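Local structure of 3-oxo-tetronate kinase (Cupriavidus necator, 5DMH) at residues T299-V303 and L343-S349; I316-A322 and L368-C372; I414-V418 and F438-F443. The protein catalyses the ATP-dependent phosphorylation of 3-oxo-tetronate to 3-oxo-tetronate 4-phosphate, leaving ADP as the second product. All coordinates share one frame; numbering follows the deposited sequence.

Contact 1 (T299-V303 and L343-S349); sequences TNGQV and LIYATSS. With ADP (adenosine-5'-diphosphate), chain C.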
loop_
_atom_site.group_PDB
_atom_site.type_symbol
_atom_site.label_atom_id
_atom_site.label_comp_id
_atom_site.label_asym_id
_atom_site.label_seq_id
_atom_site.Cartn_x
_atom_site.Cartn_y
_atom_site.Cartn_z
ATOM N N THR A 299 -6.851 -5.086 12.450
ATOM C CA THR A 299 -5.729 -4.900 13.364
ATOM C C THR A 299 -6.200 -5.009 14.822
ATOM O O THR A 299 -5.483 -5.584 15.650
ATOM C CB THR A 299 -4.967 -3.577 13.134
ATOM O OG1 THR A 299 -4.527 -3.497 11.777
ATOM C CG2 THR A 299 -3.763 -3.510 14.010
ATOM N N ASN A 300 -7.388 -4.487 15.146
ATOM C CA ASN A 300 -7.942 -4.679 16.496
ATOM C C ASN A 300 -8.065 -6.158 16.817
ATOM O O ASN A 300 -7.709 -6.613 17.935
ATOM C CB ASN A 300 -9.250 -3.896 16.710
ATOM C CG ASN A 300 -9.001 -2.450 17.155
ATOM O OD1 ASN A 300 -8.839 -2.169 18.341
ATOM N ND2 ASN A 300 -8.978 -1.531 16.204
ATOM N N GLY A 301 -8.556 -6.925 15.849
ATOM C CA GLY A 301 -8.716 -8.344 16.031
ATOM C C GLY A 301 -7.396 -9.077 16.176
ATOM O O GLY A 301 -7.293 -10.044 16.945
ATOM N N GLN A 302 -6.370 -8.590 15.480
ATOM C CA GLN A 302 -5.021 -9.188 15.549
ATOM C C GLN A 302 -4.350 -8.934 16.888
ATOM O O GLN A 302 -3.701 -9.819 17.436
ATOM C CB GLN A 302 -4.145 -8.693 14.382
ATOM C CG GLN A 302 -4.553 -9.345 13.059
ATOM C CD GLN A 302 -4.388 -8.481 11.828
ATOM O OE1 GLN A 302 -3.996 -7.310 11.889
ATOM N NE2 GLN A 302 -4.767 -9.054 10.681
ATOM N N VAL A 303 -4.548 -7.733 17.416
ATOM C CA VAL A 303 -4.063 -7.364 18.746
ATOM C C VAL A 303 -4.786 -8.192 19.821
ATOM O O VAL A 303 -4.169 -8.741 20.744
ATOM C CB VAL A 303 -4.281 -5.853 18.965
ATOM C CG1 VAL A 303 -4.150 -5.477 20.430
ATOM C CG2 VAL A 303 -3.330 -5.026 18.069
ATOM N N LEU A 343 4.510 -7.063 21.300
ATOM C CA LEU A 343 3.633 -6.198 20.530
ATOM C C LEU A 343 3.588 -4.829 21.193
ATOM O O LEU A 343 3.287 -4.732 22.398
ATOM C CB LEU A 343 2.222 -6.794 20.525
ATOM C CG LEU A 343 1.126 -5.885 19.949
ATOM C CD1 LEU A 343 1.307 -5.583 18.472
ATOM C CD2 LEU A 343 -0.229 -6.493 20.209
ATOM N N ILE A 344 3.954 -3.793 20.441
ATOM C CA ILE A 344 3.747 -2.413 20.859
ATOM C C ILE A 344 2.645 -1.856 19.984
ATOM O O ILE A 344 2.765 -1.887 18.751
ATOM C CB ILE A 344 5.033 -1.593 20.712
ATOM C CG1 ILE A 344 6.206 -2.318 21.370
ATOM C CG2 ILE A 344 4.858 -0.174 21.258
ATOM C CD1 ILE A 344 6.144 -2.441 22.901
ATOM N N TYR A 345 1.582 -1.323 20.590
ATOM C CA TYR A 345 0.385 -0.991 19.820
ATOM C C TYR A 345 -0.333 0.235 20.314
ATOM O O TYR A 345 -0.415 0.473 21.505
ATOM C CB TYR A 345 -0.609 -2.176 19.778
ATOM C CG TYR A 345 -1.347 -2.493 21.078
ATOM C CD1 TYR A 345 -0.731 -3.225 22.073
ATOM C CD2 TYR A 345 -2.641 -2.048 21.300
ATOM C CE1 TYR A 345 -1.385 -3.540 23.255
ATOM C CE2 TYR A 345 -3.305 -2.336 22.482
ATOM C CZ TYR A 345 -2.666 -3.076 23.458
ATOM O OH TYR A 345 -3.317 -3.387 24.621
ATOM N N ALA A 346 -0.838 1.017 19.373
ATOM C CA ALA A 346 -1.716 2.132 19.677
ATOM C C ALA A 346 -3.144 1.786 19.282
ATOM O O ALA A 346 -4.084 2.511 19.609
ATOM C CB ALA A 346 -1.255 3.360 18.943
ATOM N N THR A 347 -3.279 0.692 18.535
ATOM C CA THR A 347 -4.569 0.162 18.077
ATOM C C THR A 347 -5.682 0.293 19.100
ATOM O O THR A 347 -5.561 -0.195 20.225
ATOM C CB THR A 347 -4.384 -1.302 17.662
ATOM O OG1 THR A 347 -3.226 -1.401 16.821
ATOM C CG2 THR A 347 -5.612 -1.845 16.921
ATOM N N SER A 348 -6.765 0.964 18.704
ATOM C CA SER A 348 -7.862 1.345 19.602
ATOM C C SER A 348 -9.213 1.331 18.861
ATOM O O SER A 348 -9.245 1.337 17.637
ATOM C CB SER A 348 -7.665 2.770 20.130
ATOM O OG SER A 348 -6.452 2.915 20.858
ATOM N N SER A 349 -10.313 1.388 19.610
ATOM C CA SER A 349 -11.635 1.454 19.000
ATOM C C SER A 349 -11.874 2.828 18.378
ATOM O O SER A 349 -11.230 3.789 18.745
ATOM C CB SER A 349 -12.721 1.179 20.020
ATOM O OG SER A 349 -12.814 2.213 20.983
HETATM P PB ADP C . -4.148 1.730 7.991
HETATM O O1B ADP C . -3.234 0.811 7.188
HETATM O O2B ADP C . -5.112 0.934 8.854
HETATM O O3B ADP C . -4.809 2.815 7.154
HETATM P PA ADP C . -2.179 3.641 9.011
HETATM O O1A ADP C . -1.010 3.334 9.861
HETATM O O2A ADP C . -2.032 4.024 7.578
HETATM O O3A ADP C . -3.216 2.394 9.151
HETATM O "O5'" ADP C . -3.028 4.857 9.624
HETATM C "C5'" ADP C . -3.494 4.847 10.966
HETATM C "C4'" ADP C . -3.333 6.247 11.551
HETATM O "O4'" ADP C . -4.100 6.353 12.739
HETATM C "C3'" ADP C . -1.887 6.539 11.929
HETATM O "O3'" ADP C . -1.558 7.922 11.695
HETATM C "C2'" ADP C . -1.878 6.230 13.393
HETATM O "O2'" ADP C . -0.775 6.798 14.067
HETATM C "C1'" ADP C . -3.235 6.756 13.794
HETATM N N9 ADP C . -3.644 6.173 15.067
HETATM C C8 ADP C . -3.491 4.886 15.465
HETATM N N7 ADP C . -3.952 4.713 16.712
HETATM C C5 ADP C . -4.406 5.922 17.119
HETATM C C6 ADP C . -4.999 6.441 18.352
HETATM N N6 ADP C . -5.211 5.571 19.361
HETATM N N1 ADP C . -5.348 7.741 18.389
HETATM C C2 ADP C . -5.145 8.575 17.348
HETATM N N3 ADP C . -4.583 8.188 16.180
HETATM C C4 ADP C . -4.194 6.885 16.036
#

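Contact 2 (I316-A322 and L368-C372); sequences IDPLALA and LVEQC. With ADP (adenosine-5'-diphosphate), chain C.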
loop_
_atom_site.group_PDB
_atom_site.type_symbol
_atom_site.label_atom_id
_atom_site.label_comp_id
_atom_site.label_asym_id
_atom_site.label_seq_id
_atom_site.Cartn_x
_atom_site.Cartn_y
_atom_site.Cartn_z
ATOM N N ILE A 316 0.401 1.988 23.700
ATOM C CA ILE A 316 0.810 3.384 23.585
ATOM C C ILE A 316 -0.405 4.299 23.736
ATOM O O ILE A 316 -1.363 4.164 22.984
ATOM C CB ILE A 316 1.309 3.685 22.142
ATOM C CG1 ILE A 316 2.500 2.807 21.767
ATOM C CG2 ILE A 316 1.623 5.154 21.989
ATOM C CD1 ILE A 316 3.493 2.673 22.850
ATOM N N ASP A 317 -0.345 5.226 24.684
ATOM C CA ASP A 317 -1.404 6.220 24.887
ATOM C C ASP A 317 -0.994 7.529 24.234
ATOM O O ASP A 317 -0.094 8.196 24.723
ATOM C CB ASP A 317 -1.599 6.457 26.379
ATOM C CG ASP A 317 -2.686 7.480 26.690
ATOM O OD1 ASP A 317 -3.249 8.093 25.759
ATOM O OD2 ASP A 317 -2.966 7.668 27.900
ATOM N N PRO A 318 -1.669 7.917 23.145
ATOM C CA PRO A 318 -1.285 9.158 22.452
ATOM C C PRO A 318 -1.280 10.372 23.386
ATOM O O PRO A 318 -0.520 11.320 23.199
ATOM C CB PRO A 318 -2.361 9.305 21.383
ATOM C CG PRO A 318 -2.838 7.900 21.134
ATOM C CD PRO A 318 -2.825 7.279 22.506
ATOM N N LEU A 319 -2.132 10.353 24.398
ATOM C CA LEU A 319 -2.203 11.497 25.308
ATOM C C LEU A 319 -0.940 11.601 26.153
ATOM O O LEU A 319 -0.510 12.704 26.496
ATOM C CB LEU A 319 -3.450 11.425 26.186
ATOM C CG LEU A 319 -4.805 11.338 25.474
ATOM C CD1 LEU A 319 -5.908 11.334 26.525
ATOM C CD2 LEU A 319 -4.977 12.474 24.520
ATOM N N ALA A 320 -0.339 10.459 26.481
ATOM C CA ALA A 320 0.959 10.431 27.180
ATOM C C ALA A 320 2.091 10.947 26.294
ATOM O O ALA A 320 2.975 11.680 26.764
ATOM C CB ALA A 320 1.276 9.027 27.669
ATOM N N LEU A 321 2.058 10.586 25.010
ATOM C CA LEU A 321 3.006 11.126 24.038
ATOM C C LEU A 321 2.946 12.652 23.976
ATOM O O LEU A 321 3.980 13.319 24.028
ATOM C CB LEU A 321 2.762 10.530 22.630
ATOM C CG LEU A 321 3.052 9.034 22.489
ATOM C CD1 LEU A 321 2.624 8.509 21.132
ATOM C CD2 LEU A 321 4.527 8.698 22.747
ATOM N N ALA A 322 1.735 13.200 23.891
ATOM C CA ALA A 322 1.541 14.646 23.827
ATOM C C ALA A 322 1.998 15.346 25.105
ATOM O O ALA A 322 2.480 16.462 25.029
ATOM C CB ALA A 322 0.069 14.982 23.515
ATOM N N LEU A 368 2.202 11.710 16.253
ATOM C CA LEU A 368 2.841 11.300 17.514
ATOM C C LEU A 368 2.956 9.781 17.588
ATOM O O LEU A 368 3.997 9.227 17.951
ATOM C CB LEU A 368 2.066 11.817 18.723
ATOM C CG LEU A 368 2.202 13.298 18.999
ATOM C CD1 LEU A 368 1.090 13.850 19.912
ATOM C CD2 LEU A 368 3.596 13.592 19.595
ATOM N N VAL A 369 1.884 9.086 17.230
ATOM C CA VAL A 369 1.905 7.636 17.287
ATOM C C VAL A 369 2.895 7.030 16.289
ATOM O O VAL A 369 3.649 6.130 16.641
ATOM C CB VAL A 369 0.507 7.039 17.084
ATOM C CG1 VAL A 369 0.587 5.487 16.902
ATOM C CG2 VAL A 369 -0.431 7.458 18.234
ATOM N N GLU A 370 2.875 7.513 15.041
ATOM C CA GLU A 370 3.794 7.069 14.025
ATOM C C GLU A 370 5.231 7.269 14.486
ATOM O O GLU A 370 6.053 6.366 14.345
ATOM C CB GLU A 370 3.554 7.834 12.699
ATOM C CG GLU A 370 2.255 7.467 11.992
ATOM C CD GLU A 370 1.969 8.317 10.771
ATOM O OE1 GLU A 370 2.929 8.895 10.205
ATOM O OE2 GLU A 370 0.772 8.441 10.399
ATOM N N GLN A 371 5.517 8.446 15.029
ATOM C CA GLN A 371 6.883 8.805 15.455
ATOM C C GLN A 371 7.364 7.891 16.576
ATOM O O GLN A 371 8.542 7.515 16.635
ATOM C CB GLN A 371 6.902 10.247 15.948
ATOM C CG GLN A 371 6.842 11.284 14.840
ATOM C CD GLN A 371 6.733 12.712 15.381
ATOM O OE1 GLN A 371 7.183 13.008 16.498
ATOM N NE2 GLN A 371 6.122 13.601 14.591
ATOM N N CYS A 372 6.444 7.549 17.478
ATOM C CA CYS A 372 6.760 6.701 18.626
ATOM C C CYS A 372 7.147 5.307 18.168
ATOM O O CYS A 372 8.205 4.764 18.538
ATOM C CB CYS A 372 5.567 6.643 19.572
ATOM S SG CYS A 372 5.828 5.609 21.014
HETATM P PB ADP C . -4.148 1.730 7.991
HETATM O O1B ADP C . -3.234 0.811 7.188
HETATM O O2B ADP C . -5.112 0.934 8.854
HETATM O O3B ADP C . -4.809 2.815 7.154
HETATM P PA ADP C . -2.179 3.641 9.011
HETATM O O1A ADP C . -1.010 3.334 9.861
HETATM O O2A ADP C . -2.032 4.024 7.578
HETATM O O3A ADP C . -3.216 2.394 9.151
HETATM O "O5'" ADP C . -3.028 4.857 9.624
HETATM C "C5'" ADP C . -3.494 4.847 10.966
HETATM C "C4'" ADP C . -3.333 6.247 11.551
HETATM O "O4'" ADP C . -4.100 6.353 12.739
HETATM C "C3'" ADP C . -1.887 6.539 11.929
HETATM O "O3'" ADP C . -1.558 7.922 11.695
HETATM C "C2'" ADP C . -1.878 6.230 13.393
HETATM O "O2'" ADP C . -0.775 6.798 14.067
HETATM C "C1'" ADP C . -3.235 6.756 13.794
HETATM N N9 ADP C . -3.644 6.173 15.067
HETATM C C8 ADP C . -3.491 4.886 15.465
HETATM N N7 ADP C . -3.952 4.713 16.712
HETATM C C5 ADP C . -4.406 5.922 17.119
HETATM C C6 ADP C . -4.999 6.441 18.352
HETATM N N6 ADP C . -5.211 5.571 19.361
HETATM N N1 ADP C . -5.348 7.741 18.389
HETATM C C2 ADP C . -5.145 8.575 17.348
HETATM N N3 ADP C . -4.583 8.188 16.180
HETATM C C4 ADP C . -4.194 6.885 16.036
#

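Contact 3 (I414-V418 and F438-F443); sequences IAPGV and FGGPDF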
loop_
_atom_site.group_PDB
_atom_site.type_symbol
_atom_site.label_atom_id
_atom_site.label_comp_id
_atom_site.label_asym_id
_atom_site.label_seq_id
_atom_site.Cartn_x
_atom_site.Cartn_y
_atom_site.Cartn_z
ATOM N N ILE A 414 2.342 -13.955 2.690
ATOM C CA ILE A 414 1.884 -14.402 4.004
ATOM C C ILE A 414 0.349 -14.449 4.066
ATOM O O ILE A 414 -0.228 -15.429 4.522
ATOM C CB ILE A 414 2.395 -13.454 5.096
ATOM C CG1 ILE A 414 3.928 -13.361 5.039
ATOM C CG2 ILE A 414 1.911 -13.902 6.467
ATOM C CD1 ILE A 414 4.471 -12.178 5.811
ATOM N N ALA A 415 -0.287 -13.380 3.597
ATOM C CA ALA A 415 -1.744 -13.261 3.484
ATOM C C ALA A 415 -2.036 -12.451 2.233
ATOM O O ALA A 415 -1.158 -11.763 1.730
ATOM C CB ALA A 415 -2.310 -12.559 4.671
ATOM N N PRO A 416 -3.260 -12.515 1.724
ATOM C CA PRO A 416 -3.522 -11.695 0.533
ATOM C C PRO A 416 -3.131 -10.235 0.755
ATOM O O PRO A 416 -3.467 -9.617 1.781
ATOM C CB PRO A 416 -5.031 -11.877 0.307
ATOM C CG PRO A 416 -5.332 -13.239 0.921
ATOM C CD PRO A 416 -4.433 -13.291 2.145
ATOM N N GLY A 417 -2.383 -9.693 -0.206
ATOM C CA GLY A 417 -1.885 -8.343 -0.132
ATOM C C GLY A 417 -0.649 -8.116 0.750
ATOM O O GLY A 417 -0.210 -6.982 0.868
ATOM N N VAL A 418 -0.101 -9.170 1.367
ATOM C CA VAL A 418 1.009 -9.007 2.311
ATOM C C VAL A 418 2.121 -10.045 2.128
ATOM O O VAL A 418 2.025 -11.183 2.610
ATOM C CB VAL A 418 0.556 -9.042 3.775
ATOM C CG1 VAL A 418 1.678 -8.474 4.689
ATOM C CG2 VAL A 418 -0.727 -8.260 3.979
ATOM N N PHE A 438 -5.695 -5.797 6.143
ATOM C CA PHE A 438 -5.336 -7.117 5.638
ATOM C C PHE A 438 -4.926 -8.094 6.731
ATOM O O PHE A 438 -4.628 -7.690 7.881
ATOM C CB PHE A 438 -4.211 -7.021 4.612
ATOM C CG PHE A 438 -4.589 -6.308 3.347
ATOM C CD1 PHE A 438 -5.916 -5.954 3.079
ATOM C CD2 PHE A 438 -3.601 -5.965 2.427
ATOM C CE1 PHE A 438 -6.235 -5.280 1.890
ATOM C CE2 PHE A 438 -3.926 -5.303 1.250
ATOM C CZ PHE A 438 -5.232 -4.957 0.991
ATOM N N GLY A 439 -4.911 -9.374 6.357
ATOM C CA GLY A 439 -4.509 -10.446 7.238
ATOM C C GLY A 439 -5.665 -10.989 8.065
ATOM O O GLY A 439 -6.621 -10.275 8.366
ATOM N N GLY A 440 -5.529 -12.239 8.473
ATOM C CA GLY A 440 -6.481 -12.877 9.359
ATOM C C GLY A 440 -6.174 -12.577 10.812
ATOM O O GLY A 440 -5.198 -11.860 11.124
ATOM N N PRO A 441 -7.007 -13.097 11.729
ATOM C CA PRO A 441 -6.804 -12.862 13.165
ATOM C C PRO A 441 -5.447 -13.257 13.706
ATOM O O PRO A 441 -4.972 -12.634 14.662
ATOM C CB PRO A 441 -7.877 -13.744 13.818
ATOM C CG PRO A 441 -8.915 -13.903 12.774
ATOM C CD PRO A 441 -8.239 -13.862 11.461
ATOM N N ASP A 442 -4.846 -14.267 13.087
ATOM C CA ASP A 442 -3.590 -14.824 13.558
ATOM C C ASP A 442 -2.357 -14.266 12.844
ATOM O O ASP A 442 -1.263 -14.816 12.967
ATOM C CB ASP A 442 -3.638 -16.338 13.422
ATOM C CG ASP A 442 -4.651 -16.973 14.376
ATOM O OD1 ASP A 442 -4.741 -16.520 15.536
ATOM O OD2 ASP A 442 -5.370 -17.895 13.964
ATOM N N PHE A 443 -2.532 -13.165 12.118
ATOM C CA PHE A 443 -1.504 -12.675 11.232
ATOM C C PHE A 443 -0.155 -12.364 11.920
ATOM O O PHE A 443 0.880 -12.649 11.361
ATOM C CB PHE A 443 -1.976 -11.440 10.496
ATOM C CG PHE A 443 -0.925 -10.844 9.625
ATOM C CD1 PHE A 443 -0.736 -11.303 8.341
ATOM C CD2 PHE A 443 -0.092 -9.825 10.113
ATOM C CE1 PHE A 443 0.257 -10.731 7.538
ATOM C CE2 PHE A 443 0.898 -9.290 9.339
ATOM C CZ PHE A 443 1.080 -9.728 8.053
HETATM O O HOH W 1 -5.432 -10.224 3.767
#

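Contact 1 (T299-V303 and L343-S349)
Val303 meets Tyr345 through a CH-pi contact: its CG1 stands over one face of the ring, 3.9 Å from the centroid and 14° off the normal. With CG1 anti to the backbone N (chi1 165°), the other branch, CG2, turns to Leu343 of the strand, 4.0 Å from its CD2, and to Thr347 of the following loop, which it meets tip to tip. Thr347 shows how one branched residue can serve two chemistries. Its OG1 is hydrogen-bonded to the carbonyl of Ser294, while its side chain and that of Asn300 run head to tail, Thr347 CG2 3.5 Å from Asn300 CG. The amide of Asn300 then reaches the loop backbone, ND2 donating to Ser348 O over 3.2 Å; the acceptor lies near the amide plane, but the donor sits well above the carbonyl plane. ND2 also bonds to Ser296 O, just ahead of the helix, so one amide nitrogen joins two carbonyls. Ser348 OG donates to Ala346 O at 2.7 Å, and the same carbonyl accepts from ADP N6 at 3.3 Å. An apolar interface between helix 297-308 and strand 343-345 thus passes into a polar loop whose backbone reads the adenine amino group.

Contact 2 (I316-A322 and L368-C372)
Leu321 lies against the backbone and side chains of helix 362-382, and the packing is closest there. Its two methyls divide the work: CD1 comes within 3.5 Å of Leu368 O and also approaches the CA of Val369, whereas CD2 lies 3.8 Å from Cys372 SG. The sulfur is turned anti to its own backbone N (chi1 179°), a setting that brings it to Leu321 and, more distantly, to Ile316 CD1. Val327 and Ala328 of helix 327-336 continue this apolar cluster beyond the two segments.

The short helix 318-322 and segment 368-372 run nearly at right angles, their axes 9.9 Å apart and their directions differing by 85°. Asp317 is the N-cap of the short helix, with OD1 accepting from Leu319 N at 2.9 Å. In this nucleotide-binding C-terminal domain, the crossing also forms part of the ADP pocket: Pro318 CG lies 3.8 Å from Val369 CG2 and close to the adenine, while Val369 CB approaches the ribose O2'. One residue further along, the extended side chain of Glu370 receives a 2.7 Å hydrogen bond at OE2 from ADP O3', and its OE1 forms a salt bridge with Lys84.

The outer side is more sparsely joined. There Ala322 CB touches Leu368 CD1 at 3.9 Å, between residues that are both partly exposed, and Leu360 of helix 350-360 adds a further apolar neighbour to Ala322.

Contact 3 (I414-V418 and F438-F443)
Ile414 and Val418, both part of a classic beta bulge, approach the ring of Phe443; in the bulge Ile414 and Ala415 lie opposite Val418. A type II turn from Ala415 to Val418 is closed by a bond from Val418 N to Ala415 O. Side-chain torsions distribute the two valine methyls between two aromatic rings. CG1, anti to the backbone N (chi1 -164°), lies 3.6 Å from Phe443 CZ; CG2 lies at the edge of the Phe438 ring, 4.0 Å from CD2. Phe443 has its own CG anti to N (chi1 177°), swinging the ring toward the side chains of Ile414 and Val418. Ile414 crosses it at about a right angle, placing CG2 3.7 Å from Phe443 CE1, and Ala415 CB comes to the ring edge. Phe438 lies along the middle of the turn, with Gly417 O at its ring edge. Gly417 has positive phi, and with no side chain there the Phe438 ring comes close to its backbone, CE2 3.9 Å from Gly417 CA. Gln302 bonds to the carbonyls of Phe438 and Gly440, tying the loop to helix 297-308. Between the backbones, one water donates to Pro416 O at 2.9 Å and accepts from Gly439 N at 2.8 Å.

How the contacts relate
All three contacts fall within the nucleotide-binding C-terminal domain, yet their chemistry follows their positions. Contacts 1 and 3 are buried, whereas contact 2 is partly buried and has a more exposed flank. Contacts 1 and 2 adjoin each other and share ADP: Tyr345 O probably accepts from Ile316 N, and Ala346 packs against Val369, so adenine recognition in one is continuous with adenine and ribose recognition in the other. Contact 3 does not touch the nucleotide and lies about 26 Å from contact 2, centre to centre. It meets contact 1 through Gln302. All rest on apolar packing; contact 1 adds a direct amide bond and contact 3 a bridging water, contact 2 neither.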